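Local coordinates for protein ICChI, a glycosylated chitinase (Ipomoea carnea, PDB 6IDN) that probably hydrolyses the beta-1,4 links of chitin as a family 18 glycoside hydrolase, and has both chitinase and lysozyme activity, at residues P158-P163 and P187-L192; F36-T41 and N84-S89; D21-D26 and K68-K73. All coordinates share one frame; numbering follows the deposited sequence.

Interaction 1 (P158-P163 and P187-L192)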
ATOM      1  N   PRO A 158      -2.575   6.229   4.717  1.00 15.34           N
ATOM      2  CA  PRO A 158      -3.272   6.825   5.863  1.00 13.12           C
ATOM      3  C   PRO A 158      -4.779   6.664   5.737  1.00 15.48           C
ATOM      4  O   PRO A 158      -5.326   6.478   4.656  1.00 17.31           O
ATOM      5  CB  PRO A 158      -2.881   8.303   5.784  1.00 13.74           C
ATOM      6  CG  PRO A 158      -2.765   8.556   4.280  1.00 13.63           C
ATOM      7  CD  PRO A 158      -2.152   7.250   3.737  1.00 13.32           C
ATOM      8  N   ALA A 159      -5.460   6.790   6.877  1.00 15.13           N
ATOM      9  CA  ALA A 159      -6.910   6.901   6.856  1.00 16.69           C
ATOM     10  C   ALA A 159      -7.303   8.337   6.521  1.00 17.72           C
ATOM     11  O   ALA A 159      -6.477   9.253   6.533  1.00 18.76           O
ATOM     12  CB  ALA A 159      -7.495   6.459   8.197  1.00 22.95           C
ATOM     13  N   CYS A 160      -8.588   8.554   6.215  1.00 17.13           N
ATOM     14  CA  CYS A 160      -8.939   9.822   5.585  1.00 18.00           C
ATOM     15  C   CYS A 160      -9.005  11.013   6.536  1.00 21.07           C
ATOM     16  O   CYS A 160      -9.019  12.146   6.051  1.00 21.90           O
ATOM     17  CB  CYS A 160     -10.266   9.718   4.817  1.00 16.75           C
ATOM     18  SG  CYS A 160     -11.732   9.056   5.697  1.00 20.73           S
ATOM     19  N   GLU A 161      -9.068  10.811   7.857  1.00 19.10           N
ATOM     20  CA  GLU A 161      -9.170  11.950   8.773  1.00 22.78           C
ATOM     21  C   GLU A 161      -7.790  12.586   8.897  1.00 22.03           C
ATOM     22  O   GLU A 161      -6.849  11.959   9.391  1.00 28.58           O
ATOM     23  CB  GLU A 161      -9.725  11.525  10.133  1.00 26.61           C
ATOM     24  CG  GLU A 161     -10.289  12.673  10.947  1.00 32.30           C
ATOM     25  CD  GLU A 161     -11.199  12.225  12.070  1.00 38.67           C
ATOM     26  OE1 GLU A 161     -11.376  11.000  12.269  1.00 38.70           O
ATOM     27  OE2 GLU A 161     -11.725  13.113  12.768  1.00 48.44           O
ATOM     28  N   PHE A 162      -7.660  13.812   8.413  1.00 25.41           N
ATOM     29  CA  PHE A 162      -6.393  14.516   8.316  1.00 20.36           C
ATOM     30  C   PHE A 162      -6.180  15.395   9.545  1.00 22.44           C
ATOM     31  O   PHE A 162      -7.108  16.087   9.987  1.00 27.50           O
ATOM     32  CB  PHE A 162      -6.376  15.382   7.051  1.00 20.00           C
ATOM     33  CG  PHE A 162      -5.075  16.104   6.815  1.00 20.82           C
ATOM     34  CD1 PHE A 162      -4.826  17.318   7.438  1.00 23.96           C
ATOM     35  CD2 PHE A 162      -4.108  15.568   5.983  1.00 19.28           C
ATOM     36  CE1 PHE A 162      -3.631  17.998   7.234  1.00 29.56           C
ATOM     37  CE2 PHE A 162      -2.914  16.233   5.765  1.00 19.18           C
ATOM     38  CZ  PHE A 162      -2.674  17.455   6.397  1.00 23.22           C
ATOM     39  N   PRO A 163      -4.973  15.404  10.135  1.00 23.95           N
ATOM     40  CA  PRO A 163      -3.802  14.603   9.772  1.00 26.81           C
ATOM     41  C   PRO A 163      -3.871  13.212  10.391  1.00 18.76           C
ATOM     42  O   PRO A 163      -4.503  13.060  11.440  1.00 24.44           O
ATOM     43  CB  PRO A 163      -2.641  15.416  10.348  1.00 30.01           C
ATOM     44  CG  PRO A 163      -3.227  16.097  11.541  1.00 34.75           C
ATOM     45  CD  PRO A 163      -4.673  16.380  11.204  1.00 26.84           C
ATOM     46  N   PRO A 187     -16.712   7.129   9.102  1.00 23.97           N
ATOM     47  CA  PRO A 187     -17.869   7.908   8.626  1.00 22.80           C
ATOM     48  C   PRO A 187     -17.696   9.419   8.728  1.00 22.90           C
ATOM     49  O   PRO A 187     -18.538  10.154   8.206  1.00 24.55           O
ATOM     50  CB  PRO A 187     -19.011   7.424   9.528  1.00 25.30           C
ATOM     51  CG  PRO A 187     -18.580   6.044   9.965  1.00 31.21           C
ATOM     52  CD  PRO A 187     -17.092   6.143  10.128  1.00 24.64           C
ATOM     53  N   ARG A 188     -16.634   9.905   9.368  1.00 23.47           N
ATOM     54  CA  ARG A 188     -16.409  11.343   9.399  1.00 25.74           C
ATOM     55  C   ARG A 188     -15.979  11.877   8.035  1.00 22.64           C
ATOM     56  O   ARG A 188     -16.241  13.043   7.714  1.00 24.08           O
ATOM     57  CB  ARG A 188     -15.371  11.676  10.476  1.00 26.74           C
ATOM     58  CG  ARG A 188     -15.815  11.283  11.891  1.00 37.45           C
ATOM     59  CD  ARG A 188     -14.665  11.376  12.896  1.00 45.11           C
ATOM     60  NE  ARG A 188     -15.006  10.716  14.158  1.00 40.69           N
ATOM     61  CZ  ARG A 188     -14.127  10.099  14.943  1.00 43.89           C
ATOM     62  NH1 ARG A 188     -12.839  10.060  14.605  1.00 37.91           N
ATOM     63  NH2 ARG A 188     -14.538   9.521  16.070  1.00 51.11           N
ATOM     64  N   CYS A 189     -15.332  11.053   7.209  1.00 19.79           N
ATOM     65  CA  CYS A 189     -14.840  11.529   5.926  1.00 15.49           C
ATOM     66  C   CYS A 189     -15.153  10.636   4.728  1.00 19.43           C
ATOM     67  O   CYS A 189     -14.892  11.066   3.604  1.00 19.05           O
ATOM     68  CB  CYS A 189     -13.315  11.759   5.971  1.00 21.15           C
ATOM     69  SG  CYS A 189     -12.346  10.545   6.956  1.00 21.89           S
ATOM     70  N   HIS A 190     -15.680   9.423   4.912  1.00 17.41           N
ATOM     71  CA  HIS A 190     -15.863   8.538   3.766  1.00 16.17           C
ATOM     72  C   HIS A 190     -17.238   8.779   3.139  1.00 18.29           C
ATOM     73  O   HIS A 190     -18.018   9.625   3.593  1.00 17.59           O
ATOM     74  CB  HIS A 190     -15.604   7.069   4.144  1.00 16.29           C
ATOM     75  CG  HIS A 190     -16.626   6.433   5.042  1.00 18.97           C
ATOM     76  ND1 HIS A 190     -16.258   5.550   6.033  1.00 16.92           N
ATOM     77  CD2 HIS A 190     -17.983   6.465   5.056  1.00 16.25           C
ATOM     78  CE1 HIS A 190     -17.339   5.099   6.646  1.00 22.16           C
ATOM     79  NE2 HIS A 190     -18.400   5.640   6.073  1.00 18.99           N
ATOM     80  N   TYR A 191     -17.512   8.093   2.029  1.00 15.27           N
ATOM     81  CA  TYR A 191     -18.783   8.289   1.336  1.00 16.97           C
ATOM     82  C   TYR A 191     -19.927   7.798   2.211  1.00 14.51           C
ATOM     83  O   TYR A 191     -19.966   6.627   2.605  1.00 16.69           O
ATOM     84  CB  TYR A 191     -18.776   7.557  -0.010  1.00 13.80           C
ATOM     85  CG  TYR A 191     -19.961   7.873  -0.903  1.00 13.83           C
ATOM     86  CD1 TYR A 191     -21.210   7.325  -0.650  1.00 16.08           C
ATOM     87  CD2 TYR A 191     -19.821   8.715  -2.013  1.00 14.63           C
ATOM     88  CE1 TYR A 191     -22.301   7.622  -1.453  1.00 17.91           C
ATOM     89  CE2 TYR A 191     -20.910   8.998  -2.833  1.00 17.99           C
ATOM     90  CZ  TYR A 191     -22.139   8.453  -2.543  1.00 19.50           C
ATOM     91  OH  TYR A 191     -23.238   8.723  -3.337  1.00 18.95           O
ATOM     92  N   LEU A 192     -20.860   8.693   2.511  1.00 15.92           N
ATOM     93  CA  LEU A 192     -21.980   8.388   3.394  1.00 17.53           C
ATOM     94  C   LEU A 192     -23.102   9.323   2.983  1.00 16.84           C
ATOM     95  O   LEU A 192     -23.023  10.534   3.228  1.00 17.94           O
ATOM     96  CB  LEU A 192     -21.612   8.584   4.860  1.00 20.88           C
ATOM     97  CG  LEU A 192     -22.737   8.525   5.906  1.00 20.35           C
ATOM     98  CD1 LEU A 192     -23.499   7.203   5.835  1.00 20.35           C
ATOM     99  CD2 LEU A 192     -22.173   8.759   7.297  1.00 21.54           C
TER
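Two loops without regular secondary structure draw nearest at Cys-160 and Cys-189, whose CA atoms lie 6.2 Å apart while the chain on both sides diverges. A disulfide spans this gap: Cys-160 SG and Cys-189 SG are 2.0 Å apart, and the torsion about the S–S bond, chi3 80°, is close to the relaxed right angle. The CA–CB bonds of both cysteines point toward the opposite loop; at Cys-160, SG lies between the backbone N and the carbonyl carbon (chi1 52°), turned to the other sulfur. Both cysteines are buried, with Cys-160 also packed against Val-181 of strand 178-182. The backbone N of Glu-161 passes 3.4 Å from Cys-189 SG.

Beside the disulfide, toward the surface, Glu-161 and Arg-188 form a salt bridge. Arg-188 NH1 donates to Glu-161 OE1 over 2.9 Å, arriving on the syn lone pair of OE1. The oxygen lies in the guanidinium plane, at its edge, but the carboxylate itself is turned 65° out of that plane, and one oxygen takes the bond instead of the two-pronged pairing of coplanar groups. Arg-188 CD also packs against the carboxylate, 3.4 Å from both Glu-161 OE1 and OE2. Glu-161 OE1 is gripped a second time by Asn-186 ND2, while Asn-186 OD1 accepts from the backbone N of Arg-188; this one asparagine thus helps to position both partners.

The covalent bond and the salt bridge tie the loops that follow strands 153-156 and 178-182, two parallel neighbours in the barrel. Such a cross-loop disulfide at the C-terminal ends of the strands is consistent with the hevamine-like class III plant chitinases, built on the family 18 TIM barrel.

Interaction 2 (F36-T41 and N84-S89)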
ATOM      1  N   PHE A  36       7.814  -6.156  13.049  1.00 21.97           N
ATOM      2  CA  PHE A  36       9.116  -5.581  12.714  1.00 20.39           C
ATOM      3  C   PHE A  36       9.445  -4.508  13.740  1.00 20.93           C
ATOM      4  O   PHE A  36       8.573  -4.046  14.479  1.00 21.07           O
ATOM      5  CB  PHE A  36       9.158  -4.991  11.292  1.00 19.57           C
ATOM      6  CG  PHE A  36       8.161  -3.883  11.050  1.00 19.07           C
ATOM      7  CD1 PHE A  36       8.472  -2.564  11.360  1.00 19.42           C
ATOM      8  CD2 PHE A  36       6.929  -4.158  10.488  1.00 19.42           C
ATOM      9  CE1 PHE A  36       7.557  -1.554  11.148  1.00 20.53           C
ATOM     10  CE2 PHE A  36       6.013  -3.143  10.252  1.00 18.55           C
ATOM     11  CZ  PHE A  36       6.326  -1.841  10.587  1.00 17.55           C
ATOM     12  N   GLY A  37      10.722  -4.135  13.786  1.00 20.24           N
ATOM     13  CA  GLY A  37      11.191  -3.101  14.683  1.00 22.00           C
ATOM     14  C   GLY A  37      11.479  -3.631  16.073  1.00 20.99           C
ATOM     15  O   GLY A  37      11.221  -4.784  16.409  1.00 23.41           O
ATOM     16  N   HIS A  38      12.020  -2.735  16.901  1.00 24.24           N
ATOM     17  CA  HIS A  38      12.332  -3.000  18.309  1.00 24.36           C
ATOM     18  C   HIS A  38      13.041  -4.348  18.490  1.00 27.02           C
ATOM     19  O   HIS A  38      12.739  -5.129  19.397  1.00 27.70           O
ATOM     20  CB  HIS A  38      11.084  -2.858  19.211  1.00 25.18           C
ATOM     21  CG  HIS A  38       9.934  -3.779  18.894  1.00 26.47           C
ATOM     22  ND1 HIS A  38       9.056  -3.561  17.851  1.00 22.81           N
ATOM     23  CD2 HIS A  38       9.479  -4.881  19.537  1.00 28.64           C
ATOM     24  CE1 HIS A  38       8.133  -4.508  17.844  1.00 20.42           C
ATOM     25  NE2 HIS A  38       8.361  -5.316  18.869  1.00 22.38           N
ATOM     26  N   SER A  39      14.000  -4.615  17.593  1.00 28.21           N
ATOM     27  CA  SER A  39      14.939  -5.734  17.671  1.00 26.29           C
ATOM     28  C   SER A  39      14.279  -7.092  17.459  1.00 27.64           C
ATOM     29  O   SER A  39      14.868  -8.124  17.799  1.00 33.65           O
ATOM     30  CB  SER A  39      15.711  -5.725  18.998  1.00 30.29           C
ATOM     31  OG  SER A  39      16.714  -4.722  18.987  1.00 51.33           O
ATOM     32  N   THR A  40      13.080  -7.125  16.881  1.00 29.21           N
ATOM     33  CA  THR A  40      12.442  -8.387  16.549  1.00 24.31           C
ATOM     34  C   THR A  40      12.977  -8.938  15.236  1.00 34.01           C
ATOM     35  O   THR A  40      13.468  -8.208  14.374  1.00 27.83           O
ATOM     36  CB  THR A  40      10.929  -8.234  16.409  1.00 25.77           C
ATOM     37  OG1 THR A  40      10.635  -7.368  15.292  1.00 25.01           O
ATOM     38  CG2 THR A  40      10.329  -7.675  17.684  1.00 25.96           C
ATOM     39  N   THR A  41      12.866 -10.249  15.096  1.00 29.38           N
ATOM     40  CA  THR A  41      12.972 -10.875  13.790  1.00 29.71           C
ATOM     41  C   THR A  41      11.669 -10.633  13.036  1.00 25.93           C
ATOM     42  O   THR A  41      10.613 -11.083  13.493  1.00 29.07           O
ATOM     43  CB  THR A  41      13.224 -12.365  13.929  1.00 32.54           C
ATOM     44  OG1 THR A  41      14.441 -12.575  14.652  1.00 34.07           O
ATOM     45  CG2 THR A  41      13.338 -13.005  12.559  1.00 38.38           C
ATOM     46  N   ASN A  84       2.449  -6.911  15.577  1.00 31.32           N
ATOM     47  CA  ASN A  84       3.386  -6.537  16.627  1.00 37.15           C
ATOM     48  C   ASN A  84       4.495  -5.706  15.986  1.00 33.47           C
ATOM     49  O   ASN A  84       5.606  -6.195  15.774  1.00 32.59           O
ATOM     50  CB  ASN A  84       3.967  -7.796  17.319  1.00 42.43           C
ATOM     51  CG  ASN A  84       4.998  -7.467  18.368  1.00 51.70           C
ATOM     52  OD1 ASN A  84       4.968  -6.397  18.974  1.00 53.09           O
ATOM     53  ND2 ASN A  84       5.950  -8.370  18.557  1.00 42.06           N
ATOM     54  N   TYR A  85       4.171  -4.472  15.621  1.00 22.11           N
ATOM     55  CA  TYR A  85       5.168  -3.651  14.946  1.00 21.00           C
ATOM     56  C   TYR A  85       5.192  -2.253  15.543  1.00 26.46           C
ATOM     57  O   TYR A  85       4.155  -1.722  15.943  1.00 25.18           O
ATOM     58  CB  TYR A  85       4.913  -3.603  13.434  1.00 20.96           C
ATOM     59  CG  TYR A  85       3.562  -3.058  13.024  1.00 23.99           C
ATOM     60  CD1 TYR A  85       2.480  -3.896  12.832  1.00 21.41           C
ATOM     61  CD2 TYR A  85       3.388  -1.698  12.758  1.00 20.51           C
ATOM     62  CE1 TYR A  85       1.247  -3.398  12.438  1.00 20.96           C
ATOM     63  CE2 TYR A  85       2.159  -1.199  12.360  1.00 21.56           C
ATOM     64  CZ  TYR A  85       1.094  -2.046  12.191  1.00 21.74           C
ATOM     65  OH  TYR A  85      -0.116  -1.549  11.783  1.00 24.07           O
ATOM     66  N   TYR A  86       6.401  -1.701  15.615  1.00 20.57           N
ATOM     67  CA  TYR A  86       6.700  -0.327  15.999  1.00 20.67           C
ATOM     68  C   TYR A  86       8.213  -0.165  16.012  1.00 22.68           C
ATOM     69  O   TYR A  86       8.960  -1.143  16.139  1.00 20.80           O
ATOM     70  CB  TYR A  86       6.122   0.051  17.365  1.00 21.56           C
ATOM     71  CG  TYR A  86       6.598  -0.800  18.519  1.00 29.40           C
ATOM     72  CD1 TYR A  86       7.732  -0.453  19.230  1.00 28.27           C
ATOM     73  CD2 TYR A  86       5.911  -1.947  18.904  1.00 28.01           C
ATOM     74  CE1 TYR A  86       8.184  -1.223  20.294  1.00 30.04           C
ATOM     75  CE2 TYR A  86       6.349  -2.718  19.973  1.00 32.32           C
ATOM     76  CZ  TYR A  86       7.491  -2.358  20.655  1.00 30.75           C
ATOM     77  OH  TYR A  86       7.924  -3.124  21.723  1.00 37.10           O
ATOM     78  N   LEU A  87       8.658   1.077  15.870  1.00 19.15           N
ATOM     79  CA  LEU A  87      10.074   1.404  15.830  1.00 17.05           C
ATOM     80  C   LEU A  87      10.462   2.066  17.141  1.00 18.99           C
ATOM     81  O   LEU A  87       9.716   2.894  17.667  1.00 22.52           O
ATOM     82  CB  LEU A  87      10.366   2.343  14.668  1.00 18.70           C
ATOM     83  CG  LEU A  87       9.891   1.806  13.319  1.00 18.88           C
ATOM     84  CD1 LEU A  87       9.908   2.923  12.295  1.00 19.86           C
ATOM     85  CD2 LEU A  87      10.761   0.631  12.856  1.00 17.07           C
ATOM     86  N   SER A  88      11.639   1.720  17.656  1.00 19.91           N
ATOM     87  CA  SER A  88      12.006   2.176  18.988  1.00 21.21           C
ATOM     88  C   SER A  88      12.983   3.353  19.007  1.00 21.37           C
ATOM     89  O   SER A  88      13.150   3.966  20.073  1.00 25.50           O
ATOM     90  CB  SER A  88      12.588   1.007  19.800  1.00 25.96           C
ATOM     91  OG  SER A  88      13.674   0.404  19.122  1.00 28.96           O
ATOM     92  N   SER A  89      13.598   3.704  17.874  1.00 22.70           N
ATOM     93  CA  SER A  89      14.646   4.723  17.847  1.00 26.17           C
ATOM     94  C   SER A  89      15.003   5.031  16.402  1.00 20.32           C
ATOM     95  O   SER A  89      14.601   4.316  15.480  1.00 19.84           O
ATOM     96  CB  SER A  89      15.896   4.261  18.586  1.00 23.11           C
ATOM     97  OG  SER A  89      16.544   3.246  17.849  1.00 22.13           O
TER
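His-38 lies flat on Tyr-86 in an offset stack, where a type I' beta turn from Gly-37 to Thr-40 meets the chain just past strand 84-85 at the C-terminal end of the TIM barrel. The ring centroids are 3.6 Å apart and the planes differ by 3°. His-38 ND1 sits above the middle of the phenol ring, and in return Tyr-86 CZ sits over the middle of the imidazole. The same ND1 donates a hydrogen bond to Tyr-86 O, 3.0 Å away and nearly straight at 169°, the oxygen lying close to the imidazole plane. One residue thus holds the histidine both by a face and at an edge, which fixes the rotation of the ring. Asn-84 comes to the imidazole edge with its amide turned 61° against the ring.

A second aromatic pair lies on the other side of the two backbones. Tyr-85 CB rests over one face of the Phe-36 ring, 3.6 Å from its centroid, a CH-pi contact; the two rings run near parallel but are slid apart and scarcely overlap. Leu-87 CD2 reaches the rim at Phe-36 CD1, and Tyr-134 of helix 134-148 packs against Phe-36, Tyr-85 and Leu-87.

Between these pairs the backbones touch closely. Gly-37 CA approaches Tyr-86 O to 3.3 Å as a CA-H...O contact, in a spot where the absence of a side chain and the positive phi both suit glycine. Tyr-86 N makes a weak bond to Phe-36 O. Farther out, Asp-92 OD2 accepts from the backbone N of both His-38 and Ser-88, joining the two segments to helix 90-103, which Ser-89 caps at its N-terminus. The turn itself is closed by Gly-37 O, which takes Thr-40 N at 3.0 Å and Thr-40 OG1 at 2.9 Å.

Interaction 3 (D21-D26 and K68-K73)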
ATOM      1  N   ASP A  21      -2.532 -10.969 -14.103  1.00 29.56           N
ATOM      2  CA  ASP A  21      -3.138 -11.293 -15.388  1.00 31.59           C
ATOM      3  C   ASP A  21      -4.565 -10.759 -15.551  1.00 31.61           C
ATOM      4  O   ASP A  21      -5.131 -10.881 -16.641  1.00 33.31           O
ATOM      5  CB  ASP A  21      -3.109 -12.809 -15.591  1.00 33.78           C
ATOM      6  CG  ASP A  21      -1.799 -13.297 -16.216  1.00 34.85           C
ATOM      7  OD1 ASP A  21      -1.162 -12.528 -16.964  1.00 35.47           O
ATOM      8  OD2 ASP A  21      -1.405 -14.457 -15.961  1.00 39.31           O
ATOM      9  N   THR A  22      -5.170 -10.164 -14.522  1.00 30.65           N
ATOM     10  CA  THR A  22      -6.418  -9.445 -14.756  1.00 33.19           C
ATOM     11  C   THR A  22      -6.205  -8.237 -15.652  1.00 29.62           C
ATOM     12  O   THR A  22      -7.162  -7.776 -16.289  1.00 31.21           O
ATOM     13  CB  THR A  22      -7.054  -8.977 -13.440  1.00 29.79           C
ATOM     14  OG1 THR A  22      -6.279  -7.910 -12.871  1.00 28.43           O
ATOM     15  CG2 THR A  22      -7.162 -10.126 -12.462  1.00 35.81           C
ATOM     16  N   ASP A  23      -4.974  -7.721 -15.709  1.00 28.64           N
ATOM     17  CA  ASP A  23      -4.626  -6.510 -16.442  1.00 29.07           C
ATOM     18  C   ASP A  23      -5.400  -5.294 -15.931  1.00 30.89           C
ATOM     19  O   ASP A  23      -5.467  -4.264 -16.605  1.00 31.14           O
ATOM     20  CB  ASP A  23      -4.823  -6.712 -17.951  1.00 32.90           C
ATOM     21  CG  ASP A  23      -3.853  -7.728 -18.519  1.00 36.10           C
ATOM     22  OD1 ASP A  23      -2.671  -7.687 -18.123  1.00 37.41           O
ATOM     23  OD2 ASP A  23      -4.262  -8.572 -19.345  1.00 41.69           O
ATOM     24  N   ASP A  24      -5.973  -5.403 -14.730  1.00 25.84           N
ATOM     25  CA  ASP A  24      -6.676  -4.291 -14.098  1.00 28.54           C
ATOM     26  C   ASP A  24      -5.783  -3.457 -13.196  1.00 28.20           C
ATOM     27  O   ASP A  24      -6.149  -2.320 -12.872  1.00 28.04           O
ATOM     28  CB  ASP A  24      -7.857  -4.807 -13.263  1.00 24.73           C
ATOM     29  CG  ASP A  24      -9.059  -5.171 -14.111  1.00 31.44           C
ATOM     30  OD1 ASP A  24      -9.079  -4.815 -15.308  1.00 39.14           O
ATOM     31  OD2 ASP A  24      -9.992  -5.821 -13.586  1.00 38.36           O
ATOM     32  N   TYR A  25      -4.634  -3.986 -12.774  1.00 25.02           N
ATOM     33  CA  TYR A  25      -3.833  -3.352 -11.732  1.00 20.33           C
ATOM     34  C   TYR A  25      -2.482  -2.907 -12.267  1.00 24.36           C
ATOM     35  O   TYR A  25      -1.828  -3.622 -13.040  1.00 25.66           O
ATOM     36  CB  TYR A  25      -3.624  -4.293 -10.548  1.00 19.85           C
ATOM     37  CG  TYR A  25      -4.876  -5.023 -10.138  1.00 20.53           C
ATOM     38  CD1 TYR A  25      -6.016  -4.327  -9.761  1.00 24.13           C
ATOM     39  CD2 TYR A  25      -4.935  -6.422 -10.156  1.00 22.19           C
ATOM     40  CE1 TYR A  25      -7.166  -4.989  -9.383  1.00 20.99           C
ATOM     41  CE2 TYR A  25      -6.084  -7.088  -9.773  1.00 23.56           C
ATOM     42  CZ  TYR A  25      -7.197  -6.373  -9.393  1.00 23.45           C
ATOM     43  OH  TYR A  25      -8.345  -7.028  -9.015  1.00 24.74           O
ATOM     44  N   ASP A  26      -2.086  -1.712 -11.858  1.00 21.16           N
ATOM     45  CA  ASP A  26      -0.776  -1.173 -12.165  1.00 21.16           C
ATOM     46  C   ASP A  26       0.207  -1.311 -11.019  1.00 20.31           C
ATOM     47  O   ASP A  26       1.413  -1.227 -11.262  1.00 18.56           O
ATOM     48  CB  ASP A  26      -0.906   0.307 -12.527  1.00 21.75           C
ATOM     49  CG  ASP A  26      -1.888   0.531 -13.643  1.00 21.09           C
ATOM     50  OD1 ASP A  26      -1.478   0.399 -14.831  1.00 26.58           O
ATOM     51  OD2 ASP A  26      -3.078   0.789 -13.350  1.00 22.81           O
ATOM     52  N   LYS A  68       6.242  -7.772 -12.984  1.00 27.61           N
ATOM     53  CA  LYS A  68       7.062  -6.630 -13.372  1.00 27.61           C
ATOM     54  C   LYS A  68       7.294  -6.586 -14.880  1.00 29.97           C
ATOM     55  O   LYS A  68       7.359  -5.495 -15.462  1.00 30.19           O
ATOM     56  CB  LYS A  68       8.383  -6.657 -12.598  1.00 27.12           C
ATOM     57  CG  LYS A  68       8.190  -6.464 -11.087  1.00 27.48           C
ATOM     58  CD  LYS A  68       9.443  -6.833 -10.305  1.00 31.24           C
ATOM     59  CE  LYS A  68      10.629  -5.972 -10.734  1.00 33.89           C
ATOM     60  NZ  LYS A  68      11.855  -6.294  -9.949  1.00 29.65           N
ATOM     61  N   SER A  69       7.389  -7.749 -15.534  1.00 31.93           N
ATOM     62  CA  SER A  69       7.546  -7.771 -16.984  1.00 34.37           C
ATOM     63  C   SER A  69       6.358  -7.137 -17.695  1.00 37.41           C
ATOM     64  O   SER A  69       6.497  -6.697 -18.839  1.00 36.22           O
ATOM     65  CB  SER A  69       7.751  -9.206 -17.479  1.00 37.87           C
ATOM     66  OG  SER A  69       6.519  -9.891 -17.629  1.00 36.77           O
ATOM     67  N   LYS A  70       5.203  -7.051 -17.038  1.00 33.26           N
ATOM     68  CA  LYS A  70       4.038  -6.396 -17.615  1.00 32.94           C
ATOM     69  C   LYS A  70       3.939  -4.924 -17.235  1.00 31.36           C
ATOM     70  O   LYS A  70       2.904  -4.299 -17.493  1.00 35.34           O
ATOM     71  CB  LYS A  70       2.761  -7.128 -17.194  1.00 32.39           C
ATOM     72  CG  LYS A  70       2.726  -8.579 -17.648  1.00 34.27           C
ATOM     73  CD  LYS A  70       1.708  -9.393 -16.863  1.00 34.59           C
ATOM     74  CE  LYS A  70       0.275  -8.949 -17.124  1.00 34.58           C
ATOM     75  NZ  LYS A  70      -0.110  -8.979 -18.563  1.00 37.50           N
ATOM     76  N   GLY A  71       4.983  -4.359 -16.632  1.00 33.13           N
ATOM     77  CA  GLY A  71       4.957  -2.980 -16.193  1.00 31.36           C
ATOM     78  C   GLY A  71       4.247  -2.739 -14.884  1.00 32.36           C
ATOM     79  O   GLY A  71       3.964  -1.582 -14.557  1.00 28.94           O
ATOM     80  N   ILE A  72       3.947  -3.781 -14.131  1.00 25.49           N
ATOM     81  CA  ILE A  72       3.271  -3.647 -12.846  1.00 24.94           C
ATOM     82  C   ILE A  72       4.324  -3.505 -11.755  1.00 26.50           C
ATOM     83  O   ILE A  72       5.289  -4.274 -11.707  1.00 23.53           O
ATOM     84  CB  ILE A  72       2.356  -4.858 -12.590  1.00 30.20           C
ATOM     85  CG1 ILE A  72       1.286  -4.947 -13.686  1.00 29.78           C
ATOM     86  CG2 ILE A  72       1.752  -4.785 -11.194  1.00 30.30           C
ATOM     87  CD1 ILE A  72       0.551  -6.270 -13.740  1.00 29.54           C
ATOM     88  N   LYS A  73       4.156  -2.512 -10.877  1.00 22.08           N
ATOM     89  CA  LYS A  73       5.036  -2.374  -9.724  1.00 20.62           C
ATOM     90  C   LYS A  73       4.508  -3.222  -8.578  1.00 19.44           C
ATOM     91  O   LYS A  73       3.292  -3.377  -8.411  1.00 22.68           O
ATOM     92  CB  LYS A  73       5.145  -0.917  -9.262  1.00 21.64           C
ATOM     93  CG  LYS A  73       5.645   0.027 -10.344  1.00 27.89           C
ATOM     94  CD  LYS A  73       5.728   1.446  -9.823  1.00 29.90           C
ATOM     95  CE  LYS A  73       6.328   2.402 -10.860  1.00 39.46           C
ATOM     96  NZ  LYS A  73       5.495   2.620 -12.072  1.00 33.95           N
TER
HETATM   97  O   HOH W   1       1.430  -0.055 -14.973  1.00 29.31           O
HETATM   98  O   HOH W   2       2.781   0.803 -12.399  1.00 30.47           O
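The Schellman motif that ends helix 60-69, with Gly-71 at its positive-phi position, brings Lys-70 and Ile-72 against Asp-23, Tyr-25 and Asp-26 where two neighbouring barrel strands begin. Lys-70 bends in its outer bonds, and the turn at chi4 (56°) brings NZ to Asp-23 OD1, 2.9 Å away on the syn lone pair, in a salt bridge between side chains that cross at about a right angle. Asp-21 OD1 stays 4.0 Å from Lys-70 NZ, beyond a salt bridge, and bonds Tyr-66 OH instead. Farther along both segments, Ile-72 CG1 lies 3.4 Å from Tyr-25 O, and its side chain also packs on Cys-20.

Lys-73 N donates to Asp-26 O (3.1 Å, 156°), the entry into the parallel pairing of strands 27-36 and 73-80. A water bonds the same oxygen at 2.7 Å and accepts from Lys-73 NZ, while another lies between Asp-26 OD1 and Gly-71 O. Asp-26 OD2 bonds Ile-3 N and Lys-269. With Asp-23 in contact and Asp-21 nearby, the ammonium of Lys-70 is probably favoured, although the exposure of Asp-23 would leave solvent to screen part of that attraction.

In the fold
All three contacts belong to one family 18 TIM barrel. Interactions 2 and 3 alternate along the chain and bracket the same two parallel strands: interaction 3 joins the chain where 27-36 and 73-80 begin, and interaction 2 joins the end of 27-36 and the turn after it to the chain that follows 73-80, with centres 32 Å apart on opposite sides of the chain's centre. Interaction 1 comes later, after strands 153-156 and 178-182, about 28 Å from interaction 2 and 29 Å from interaction 3, centre to centre. Interactions 1 and 2 therefore fasten loops at the C-terminal end of the barrel, where family 18 enzymes carry their substrate cleft, while interaction 3 lies at the other end, next to the Cys-20 to Cys-67 disulfide.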